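Local structure of tyrosine recombinase XerH (Helicobacter pylori, 5JK0) at residues 15-20 with 82-87; 23-28 with 47-52. The protein cuts and rejoins DNA as a site-specific tyrosine recombinase and takes part in chromosome segregation. All blocks are in the same frame, centred on the assembly; numbering follows the deposited sequence.

Helix 12-30 is common to both contacts and runs through the helical N-terminal, core-binding region of the recombinase. Along the chain the order is 15-20, 23-28, 47-52 and 82-87, so interaction 2 closes a short excursion within the longer one spanned by interaction 1. The first half of the shared helix packs against helix 74-93; further on, the helix meets the C-terminal part of helix 39-48 and its turn. The two centres are about 14 Å apart, and they touch where Leu-18 CD1 lies 3.8 Å from Ala-52 CB. One helix thus ties together distant parts of a DNA-binding domain, away from the predicted catalytic residues.

Interaction 1 (15-20 with 82-87); sequences NLLLWI and KFHEYF
Leu-16 and Leu-17 of helix 12-30 meet Phe-83, His-84 and Phe-87 of helix 74-93 in a purely apolar and CH-pi contact. The branch of Leu-16 that does the work is CD2: it lies 3.9 Å from Phe-83 CE2 and equally near Phe-87 CD2, so a single methyl serves two rings placed one helical turn apart. It touches both rings obliquely, the Leu-16 side chain crossing that of Phe-83 at about a right angle; leucine suits the place because its branched apolar end can touch both rings. Leu-17 lays CG and CD2 over one face of the His-84 imidazole, with CD2 above the ring centre. Leu-17 CD2 sits 3.9 Å from the centroid of that ring and only 11° off its normal, a CH-pi contact, while Leu-17 CG comes within 3.3 Å of His-84 NE2. The flat ring of His-84 offers Leu-17 a face and its CB offers Ile-20 an apolar contact; the cost is that NE2 is buried by the contact without a polar partner in the model. Farther along, Ile-20 CD1 reaches to 4.1 Å from His-84 CB, the two side chains crossing at about a right angle.

This is antiparallel helix packing within the SAM-like, core-binding domain of the phage integrase family: the segment axes run at 170° and approach to 10.5 Å, a spacing that leaves room for the large side chains between them. Behind the first shell, the Phe-83 ring packs edge-to-face with Phe-113 and also touches Phe-137, which brings helices 107-117 and 123-143 against this pair. Phe-87 rests on Met-109 and Ile-105. On the far flank of helix 12-30, Trp-19 NE1 donates to Leu-6 O and Asn-15 OD1 accepts from Leu-9 N, polar side chains that fasten the preceding N-terminal residues to the helix.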
ATOM      1  N   ASN D  15     -29.637 -22.842 -14.844  1.00 34.36           N
ATOM      2  CA  ASN D  15     -29.706 -22.598 -13.408  1.00 34.73           C
ATOM      3  C   ASN D  15     -28.942 -21.334 -13.022  1.00 31.52           C
ATOM      4  O   ASN D  15     -29.326 -20.623 -12.092  1.00 30.61           O
ATOM      5  CB  ASN D  15     -29.160 -23.799 -12.635  1.00 36.90           C
ATOM      6  CG  ASN D  15     -30.155 -24.347 -11.632  1.00 40.86           C
ATOM      7  OD1 ASN D  15     -30.511 -25.524 -11.674  1.00 42.29           O
ATOM      8  ND2 ASN D  15     -30.610 -23.492 -10.722  1.00 42.12           N
ATOM      9  N   LEU D  16     -27.858 -21.061 -13.742  1.00 29.79           N
ATOM     10  CA  LEU D  16     -27.078 -19.849 -13.523  1.00 28.81           C
ATOM     11  C   LEU D  16     -27.897 -18.618 -13.891  1.00 29.42           C
ATOM     12  O   LEU D  16     -27.875 -17.614 -13.179  1.00 29.19           O
ATOM     13  CB  LEU D  16     -25.779 -19.885 -14.332  1.00 27.11           C
ATOM     14  CG  LEU D  16     -24.879 -18.651 -14.224  1.00 25.36           C
ATOM     15  CD1 LEU D  16     -24.438 -18.422 -12.785  1.00 25.74           C
ATOM     16  CD2 LEU D  16     -23.673 -18.779 -15.144  1.00 24.20           C
ATOM     17  N   LEU D  17     -28.623 -18.705 -15.004  1.00 29.91           N
ATOM     18  CA  LEU D  17     -29.512 -17.632 -15.436  1.00 30.97           C
ATOM     19  C   LEU D  17     -30.578 -17.346 -14.390  1.00 32.44           C
ATOM     20  O   LEU D  17     -30.995 -16.204 -14.208  1.00 32.09           O
ATOM     21  CB  LEU D  17     -30.184 -17.987 -16.764  1.00 32.99           C
ATOM     22  CG  LEU D  17     -29.508 -17.501 -18.046  1.00 33.35           C
ATOM     23  CD1 LEU D  17     -30.330 -17.903 -19.263  1.00 35.21           C
ATOM     24  CD2 LEU D  17     -29.304 -15.995 -18.005  1.00 32.81           C
ATOM     25  N   LEU D  18     -31.019 -18.401 -13.714  1.00 34.07           N
ATOM     26  CA  LEU D  18     -32.063 -18.293 -12.706  1.00 34.55           C
ATOM     27  C   LEU D  18     -31.604 -17.435 -11.531  1.00 32.15           C
ATOM     28  O   LEU D  18     -32.347 -16.581 -11.048  1.00 32.78           O
ATOM     29  CB  LEU D  18     -32.473 -19.685 -12.222  1.00 36.65           C
ATOM     30  CG  LEU D  18     -33.903 -19.850 -11.712  1.00 40.25           C
ATOM     31  CD1 LEU D  18     -34.896 -19.501 -12.807  1.00 41.38           C
ATOM     32  CD2 LEU D  18     -34.128 -21.270 -11.216  1.00 41.93           C
ATOM     33  N   TRP D  19     -30.373 -17.661 -11.081  1.00 29.78           N
ATOM     34  CA  TRP D  19     -29.822 -16.917  -9.951  1.00 28.91           C
ATOM     35  C   TRP D  19     -29.437 -15.489 -10.325  1.00 29.49           C
ATOM     36  O   TRP D  19     -29.567 -14.574  -9.512  1.00 31.44           O
ATOM     37  CB  TRP D  19     -28.607 -17.646  -9.372  1.00 25.38           C
ATOM     38  CG  TRP D  19     -28.971 -18.819  -8.518  1.00 24.74           C
ATOM     39  CD1 TRP D  19     -28.779 -20.139  -8.808  1.00 25.02           C
ATOM     40  CD2 TRP D  19     -29.604 -18.777  -7.235  1.00 25.58           C
ATOM     41  NE1 TRP D  19     -29.247 -20.921  -7.779  1.00 24.52           N
ATOM     42  CE2 TRP D  19     -29.759 -20.108  -6.802  1.00 25.63           C
ATOM     43  CE3 TRP D  19     -30.051 -17.743  -6.406  1.00 27.28           C
ATOM     44  CZ2 TRP D  19     -30.342 -20.433  -5.580  1.00 27.21           C
ATOM     45  CZ3 TRP D  19     -30.630 -18.067  -5.192  1.00 28.59           C
ATOM     46  CH2 TRP D  19     -30.770 -19.400  -4.791  1.00 29.60           C
ATOM     47  N   ILE D  20     -28.962 -15.301 -11.553  1.00 28.05           N
ATOM     48  CA  ILE D  20     -28.597 -13.970 -12.033  1.00 28.86           C
ATOM     49  C   ILE D  20     -29.829 -13.071 -12.096  1.00 30.51           C
ATOM     50  O   ILE D  20     -29.784 -11.909 -11.689  1.00 32.55           O
ATOM     51  CB  ILE D  20     -27.927 -14.028 -13.422  1.00 29.97           C
ATOM     52  CG1 ILE D  20     -26.568 -14.723 -13.329  1.00 28.44           C
ATOM     53  CG2 ILE D  20     -27.751 -12.629 -13.993  1.00 29.39           C
ATOM     54  CD1 ILE D  20     -25.836 -14.805 -14.650  1.00 28.46           C
ATOM     55  N   LYS D  82     -22.063 -11.355 -19.328  1.00 27.38           N
ATOM     56  CA  LYS D  82     -20.827 -11.789 -19.968  1.00 27.41           C
ATOM     57  C   LYS D  82     -20.357 -13.114 -19.381  1.00 26.20           C
ATOM     58  O   LYS D  82     -19.873 -13.987 -20.104  1.00 25.80           O
ATOM     59  CB  LYS D  82     -19.729 -10.733 -19.811  1.00 30.36           C
ATOM     60  CG  LYS D  82     -19.960  -9.450 -20.592  1.00 34.28           C
ATOM     61  CD  LYS D  82     -19.896  -9.686 -22.089  1.00 39.69           C
ATOM     62  CE  LYS D  82     -19.992  -8.375 -22.851  1.00 44.27           C
ATOM     63  NZ  LYS D  82     -18.911  -7.428 -22.450  1.00 47.39           N
ATOM     64  N   PHE D  83     -20.503 -13.258 -18.067  1.00 24.46           N
ATOM     65  CA  PHE D  83     -20.070 -14.471 -17.382  1.00 24.83           C
ATOM     66  C   PHE D  83     -20.942 -15.664 -17.749  1.00 25.50           C
ATOM     67  O   PHE D  83     -20.448 -16.787 -17.868  1.00 25.36           O
ATOM     68  CB  PHE D  83     -20.075 -14.276 -15.865  1.00 24.14           C
ATOM     69  CG  PHE D  83     -19.751 -15.528 -15.102  1.00 25.28           C
ATOM     70  CD1 PHE D  83     -18.474 -16.064 -15.142  1.00 26.61           C
ATOM     71  CD2 PHE D  83     -20.723 -16.178 -14.360  1.00 25.17           C
ATOM     72  CE1 PHE D  83     -18.171 -17.222 -14.452  1.00 28.07           C
ATOM     73  CE2 PHE D  83     -20.425 -17.335 -13.664  1.00 26.37           C
ATOM     74  CZ  PHE D  83     -19.148 -17.858 -13.711  1.00 27.75           C
ATOM     75  N   HIS D  84     -22.238 -15.422 -17.915  1.00 25.22           N
ATOM     76  CA  HIS D  84     -23.145 -16.477 -18.347  1.00 27.06           C
ATOM     77  C   HIS D  84     -22.758 -16.968 -19.736  1.00 27.20           C
ATOM     78  O   HIS D  84     -22.731 -18.172 -19.994  1.00 29.22           O
ATOM     79  CB  HIS D  84     -24.593 -15.994 -18.349  1.00 26.64           C
ATOM     80  CG  HIS D  84     -25.524 -16.902 -19.089  1.00 29.06           C
ATOM     81  ND1 HIS D  84     -25.898 -16.677 -20.397  1.00 30.17           N
ATOM     82  CD2 HIS D  84     -26.142 -18.045 -18.712  1.00 30.01           C
ATOM     83  CE1 HIS D  84     -26.712 -17.640 -20.790  1.00 31.11           C
ATOM     84  NE2 HIS D  84     -26.876 -18.483 -19.787  1.00 30.95           N
ATOM     85  N   GLU D  85     -22.460 -16.024 -20.624  1.00 27.41           N
ATOM     86  CA  GLU D  85     -21.998 -16.342 -21.971  1.00 29.81           C
ATOM     87  C   GLU D  85     -20.713 -17.162 -21.919  1.00 28.17           C
ATOM     88  O   GLU D  85     -20.547 -18.125 -22.668  1.00 28.22           O
ATOM     89  CB  GLU D  85     -21.777 -15.061 -22.775  1.00 33.10           C
ATOM     90  CG  GLU D  85     -21.137 -15.275 -24.135  1.00 38.16           C
ATOM     91  CD  GLU D  85     -20.795 -13.970 -24.827  1.00 41.86           C
ATOM     92  OE1 GLU D  85     -21.646 -13.457 -25.582  1.00 44.81           O
ATOM     93  OE2 GLU D  85     -19.676 -13.456 -24.612  1.00 42.37           O
ATOM     94  N   TYR D  86     -19.811 -16.767 -21.028  1.00 26.54           N
ATOM     95  CA  TYR D  86     -18.565 -17.488 -20.808  1.00 25.58           C
ATOM     96  C   TYR D  86     -18.822 -18.907 -20.318  1.00 25.70           C
ATOM     97  O   TYR D  86     -18.326 -19.872 -20.896  1.00 26.91           O
ATOM     98  CB  TYR D  86     -17.684 -16.735 -19.804  1.00 22.98           C
ATOM     99  CG  TYR D  86     -16.551 -17.558 -19.225  1.00 22.71           C
ATOM    100  CD1 TYR D  86     -15.370 -17.748 -19.934  1.00 25.12           C
ATOM    101  CD2 TYR D  86     -16.661 -18.137 -17.966  1.00 21.04           C
ATOM    102  CE1 TYR D  86     -14.332 -18.499 -19.406  1.00 25.33           C
ATOM    103  CE2 TYR D  86     -15.631 -18.890 -17.433  1.00 22.64           C
ATOM    104  CZ  TYR D  86     -14.470 -19.067 -18.156  1.00 24.04           C
ATOM    105  OH  TYR D  86     -13.446 -19.815 -17.623  1.00 24.58           O
ATOM    106  N   PHE D  87     -19.607 -19.025 -19.251  1.00 25.01           N
ATOM    107  CA  PHE D  87     -19.842 -20.310 -18.601  1.00 27.07           C
ATOM    108  C   PHE D  87     -20.542 -21.314 -19.516  1.00 29.11           C
ATOM    109  O   PHE D  87     -20.282 -22.514 -19.438  1.00 29.06           O
ATOM    110  CB  PHE D  87     -20.664 -20.113 -17.322  1.00 26.36           C
ATOM    111  CG  PHE D  87     -20.929 -21.387 -16.569  1.00 28.14           C
ATOM    112  CD1 PHE D  87     -19.950 -21.947 -15.763  1.00 28.53           C
ATOM    113  CD2 PHE D  87     -22.155 -22.024 -16.667  1.00 28.41           C
ATOM    114  CE1 PHE D  87     -20.189 -23.120 -15.072  1.00 28.50           C
ATOM    115  CE2 PHE D  87     -22.401 -23.197 -15.976  1.00 28.79           C
ATOM    116  CZ  PHE D  87     -21.417 -23.744 -15.177  1.00 28.45           C
TER

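Interaction 2 (23-28 with 47-52); sequences FLRYKC and NELNQA. With nucleotides of chain G.
The Arg-25 guanidinium has Asn-50 ND2 over one face, 3.1 Å above the plane and displaced toward the rim, and Leu-49 C at its edge. The guanidinium and amide planes are 46° apart, so the groups are tilted rather than stacked flat. This is the junction of helix 12-30 with the type I beta turn Glu-48 to Gln-51 at the C-terminal part of helix 39-48, within the SAM-like domain of the integrase family. Asn-50 OD1 accepts a weak, strongly bent bond from Arg-25 NH1, 2.8 Å long with an angle of 120° at the hydrogen. The firmer bond runs from Arg-25 NE to Leu-46 O, just before the turn; arginine suits the site because it can reach several acceptors there.

The extended aliphatic stem of Arg-25, with CG anti to the backbone N (chi1 -172°), runs past Leu-49 in the opposite direction, Arg-25 CG lying 3.7 Å from Leu-49 CB. Leu-49 is apolar and buried, packing on Leu-58 and Val-61 of helix 55-68, and its CD1 lies 4.3 Å from Cys-28 SG. Lys-27 faces the DNA instead. Its CG lies over one face of Phe-23, offset toward the rim; bends at chi2 and chi3 then turn the rest of the chain, and Lys-27 NZ donates to OP2 of DT19 of chain G at 2.7 Å.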
ATOM      1  N   PHE D  23     -30.829 -12.065  -8.605  1.00 28.59           N
ATOM      2  CA  PHE D  23     -29.893 -11.086  -8.065  1.00 30.03           C
ATOM      3  C   PHE D  23     -30.132  -9.696  -8.646  1.00 30.08           C
ATOM      4  O   PHE D  23     -30.158  -8.707  -7.915  1.00 30.69           O
ATOM      5  CB  PHE D  23     -28.451 -11.520  -8.332  1.00 28.62           C
ATOM      6  CG  PHE D  23     -27.426 -10.497  -7.931  1.00 28.08           C
ATOM      7  CD1 PHE D  23     -27.170 -10.242  -6.595  1.00 29.74           C
ATOM      8  CD2 PHE D  23     -26.713  -9.797  -8.890  1.00 26.90           C
ATOM      9  CE1 PHE D  23     -26.223  -9.306  -6.220  1.00 29.55           C
ATOM     10  CE2 PHE D  23     -25.765  -8.857  -8.522  1.00 25.58           C
ATOM     11  CZ  PHE D  23     -25.520  -8.613  -7.186  1.00 26.69           C
ATOM     12  N   LEU D  24     -30.315  -9.629  -9.961  1.00 29.65           N
ATOM     13  CA  LEU D  24     -30.513  -8.353 -10.638  1.00 30.51           C
ATOM     14  C   LEU D  24     -31.829  -7.694 -10.234  1.00 32.44           C
ATOM     15  O   LEU D  24     -31.929  -6.468 -10.205  1.00 34.24           O
ATOM     16  CB  LEU D  24     -30.460  -8.539 -12.156  1.00 30.09           C
ATOM     17  CG  LEU D  24     -29.079  -8.860 -12.734  1.00 28.51           C
ATOM     18  CD1 LEU D  24     -29.158  -9.094 -14.234  1.00 27.99           C
ATOM     19  CD2 LEU D  24     -28.097  -7.741 -12.414  1.00 27.63           C
ATOM     20  N   ARG D  25     -32.836  -8.505  -9.920  1.00 32.62           N
ATOM     21  CA  ARG D  25     -34.109  -7.964  -9.456  1.00 36.09           C
ATOM     22  C   ARG D  25     -33.955  -7.387  -8.057  1.00 37.19           C
ATOM     23  O   ARG D  25     -34.552  -6.362  -7.728  1.00 40.11           O
ATOM     24  CB  ARG D  25     -35.205  -9.033  -9.462  1.00 36.71           C
ATOM     25  CG  ARG D  25     -36.593  -8.469  -9.180  1.00 39.36           C
ATOM     26  CD  ARG D  25     -37.627  -9.562  -8.979  1.00 42.18           C
ATOM     27  NE  ARG D  25     -38.982  -9.020  -8.921  1.00 46.71           N
ATOM     28  CZ  ARG D  25     -39.549  -8.533  -7.821  1.00 48.95           C
ATOM     29  NH1 ARG D  25     -40.789  -8.062  -7.865  1.00 50.67           N
ATOM     30  NH2 ARG D  25     -38.879  -8.515  -6.678  1.00 48.93           N
ATOM     31  N   TYR D  26     -33.150  -8.054  -7.236  1.00 36.54           N
ATOM     32  CA  TYR D  26     -32.876  -7.586  -5.884  1.00 38.65           C
ATOM     33  C   TYR D  26     -32.149  -6.248  -5.903  1.00 39.09           C
ATOM     34  O   TYR D  26     -32.444  -5.360  -5.103  1.00 42.32           O
ATOM     35  CB  TYR D  26     -32.050  -8.616  -5.111  1.00 38.09           C
ATOM     36  CG  TYR D  26     -31.366  -8.042  -3.892  1.00 39.78           C
ATOM     37  CD1 TYR D  26     -32.096  -7.691  -2.763  1.00 43.06           C
ATOM     38  CD2 TYR D  26     -29.991  -7.848  -3.870  1.00 38.68           C
ATOM     39  CE1 TYR D  26     -31.476  -7.162  -1.647  1.00 45.08           C
ATOM     40  CE2 TYR D  26     -29.362  -7.321  -2.758  1.00 40.65           C
ATOM     41  CZ  TYR D  26     -30.109  -6.981  -1.650  1.00 43.60           C
ATOM     42  OH  TYR D  26     -29.489  -6.456  -0.540  1.00 46.12           O
ATOM     43  N   LYS D  27     -31.196  -6.111  -6.820  1.00 37.12           N
ATOM     44  CA  LYS D  27     -30.435  -4.875  -6.943  1.00 37.13           C
ATOM     45  C   LYS D  27     -31.333  -3.729  -7.395  1.00 39.08           C
ATOM     46  O   LYS D  27     -31.150  -2.590  -6.975  1.00 42.66           O
ATOM     47  CB  LYS D  27     -29.270  -5.051  -7.920  1.00 33.82           C
ATOM     48  CG  LYS D  27     -28.294  -6.149  -7.527  1.00 31.93           C
ATOM     49  CD  LYS D  27     -27.748  -5.945  -6.123  1.00 33.72           C
ATOM     50  CE  LYS D  27     -26.864  -4.711  -6.039  1.00 33.99           C
ATOM     51  NZ  LYS D  27     -26.281  -4.540  -4.678  1.00 33.83           N
ATOM     52  N   CYS D  28     -32.312  -4.036  -8.241  1.00 38.62           N
ATOM     53  CA  CYS D  28     -33.245  -3.024  -8.725  1.00 39.35           C
ATOM     54  C   CYS D  28     -34.082  -2.438  -7.591  1.00 42.13           C
ATOM     55  O   CYS D  28     -34.483  -1.276  -7.643  1.00 44.62           O
ATOM     56  CB  CYS D  28     -34.162  -3.607  -9.801  1.00 39.20           C
ATOM     57  SG  CYS D  28     -33.382  -3.810 -11.418  1.00 41.36           S
ATOM     58  N   ASN D  47     -41.787  -7.013 -12.723  1.00 49.59           N
ATOM     59  CA  ASN D  47     -42.727  -8.070 -13.073  1.00 52.36           C
ATOM     60  C   ASN D  47     -42.091  -9.123 -13.974  1.00 51.88           C
ATOM     61  O   ASN D  47     -42.329 -10.318 -13.808  1.00 51.09           O
ATOM     62  CB  ASN D  47     -43.964  -7.479 -13.753  1.00 55.93           C
ATOM     63  N   GLU D  48     -41.278  -8.674 -14.925  1.00 51.97           N
ATOM     64  CA  GLU D  48     -40.603  -9.588 -15.841  1.00 53.77           C
ATOM     65  C   GLU D  48     -39.527 -10.394 -15.123  1.00 51.42           C
ATOM     66  O   GLU D  48     -39.294 -11.558 -15.446  1.00 50.93           O
ATOM     67  CB  GLU D  48     -39.983  -8.823 -17.012  1.00 56.03           C
ATOM     68  CG  GLU D  48     -40.981  -8.040 -17.844  1.00 62.62           C
ATOM     69  CD  GLU D  48     -40.367  -7.487 -19.116  1.00 65.34           C
ATOM     70  OE1 GLU D  48     -39.593  -8.220 -19.769  1.00 65.63           O
ATOM     71  OE2 GLU D  48     -40.653  -6.320 -19.459  1.00 68.08           O
ATOM     72  N   LEU D  49     -38.880  -9.771 -14.144  1.00 51.30           N
ATOM     73  CA  LEU D  49     -37.788 -10.408 -13.415  1.00 50.60           C
ATOM     74  C   LEU D  49     -38.288 -11.410 -12.377  1.00 54.20           C
ATOM     75  O   LEU D  49     -37.495 -12.131 -11.773  1.00 52.34           O
ATOM     76  CB  LEU D  49     -36.912  -9.349 -12.742  1.00 48.77           C
ATOM     77  CG  LEU D  49     -36.108  -8.444 -13.676  1.00 46.68           C
ATOM     78  CD1 LEU D  49     -35.391  -7.357 -12.891  1.00 45.41           C
ATOM     79  CD2 LEU D  49     -35.115  -9.261 -14.490  1.00 44.95           C
ATOM     80  N   ASN D  50     -39.601 -11.453 -12.169  1.00 57.93           N
ATOM     81  CA  ASN D  50     -40.191 -12.405 -11.235  1.00 61.20           C
ATOM     82  C   ASN D  50     -40.296 -13.803 -11.832  1.00 61.15           C
ATOM     83  O   ASN D  50     -40.577 -14.771 -11.124  1.00 61.60           O
ATOM     84  CB  ASN D  50     -41.572 -11.931 -10.781  1.00 66.06           C
ATOM     85  CG  ASN D  50     -41.509 -11.048  -9.550  1.00 69.78           C
ATOM     86  OD1 ASN D  50     -41.953  -9.901  -9.570  1.00 73.08           O
ATOM     87  ND2 ASN D  50     -40.954 -11.583  -8.468  1.00 69.87           N
ATOM     88  N   GLN D  51     -40.073 -13.899 -13.137  1.00 61.53           N
ATOM     89  CA  GLN D  51     -40.087 -15.183 -13.826  1.00 62.12           C
ATOM     90  C   GLN D  51     -38.725 -15.475 -14.445  1.00 59.31           C
ATOM     91  O   GLN D  51     -37.866 -14.595 -14.519  1.00 56.49           O
ATOM     92  CB  GLN D  51     -41.176 -15.206 -14.901  1.00 65.55           C
ATOM     93  N   ALA D  52     -38.531 -16.714 -14.886  1.00 57.93           N
ATOM     94  CA  ALA D  52     -37.280 -17.110 -15.522  1.00 53.92           C
ATOM     95  C   ALA D  52     -37.128 -16.433 -16.880  1.00 52.75           C
ATOM     96  O   ALA D  52     -38.025 -16.498 -17.719  1.00 55.22           O
ATOM     97  CB  ALA D  52     -37.215 -18.622 -15.670  1.00 53.51           C
TER
ATOM     98  P    DT G  19     -23.923  -2.151  -3.175  1.00 48.36           P
ATOM     99  OP1  DT G  19     -24.148  -2.883  -1.910  1.00 48.95           O
ATOM    100  OP2  DT G  19     -24.287  -2.776  -4.467  1.00 50.21           O
ATOM    101  O5'  DT G  19     -24.669  -0.737  -3.103  1.00 51.67           O
ATOM    102  C5'  DT G  19     -24.455   0.119  -1.981  1.00 48.66           C
ATOM    103  C4'  DT G  19     -24.259   1.564  -2.419  1.00 47.08           C
ATOM    104  O4'  DT G  19     -22.928   1.733  -2.971  1.00 46.07           O
ATOM    105  C3'  DT G  19     -25.236   2.066  -3.488  1.00 48.58           C
ATOM    106  O3'  DT G  19     -25.785   3.316  -3.092  1.00 48.55           O
ATOM    107  C2'  DT G  19     -24.364   2.206  -4.736  1.00 48.58           C
ATOM    108  C1'  DT G  19     -23.010   2.527  -4.127  1.00 46.97           C
ATOM    109  N1   DT G  19     -21.860   2.196  -5.013  1.00 47.85           N
ATOM    110  C2   DT G  19     -20.972   3.187  -5.364  1.00 48.48           C
ATOM    111  O2   DT G  19     -21.075   4.341  -4.984  1.00 47.88           O
ATOM    112  N3   DT G  19     -19.950   2.779  -6.179  1.00 48.54           N
ATOM    113  C4   DT G  19     -19.732   1.505  -6.670  1.00 48.74           C
ATOM    114  O4   DT G  19     -18.782   1.237  -7.398  1.00 49.75           O
ATOM    115  C5   DT G  19     -20.700   0.513  -6.265  1.00 48.57           C
ATOM    116  C7   DT G  19     -20.566  -0.905  -6.735  1.00 50.71           C
ATOM    117  C6   DT G  19     -21.705   0.901  -5.465  1.00 48.05           C
TER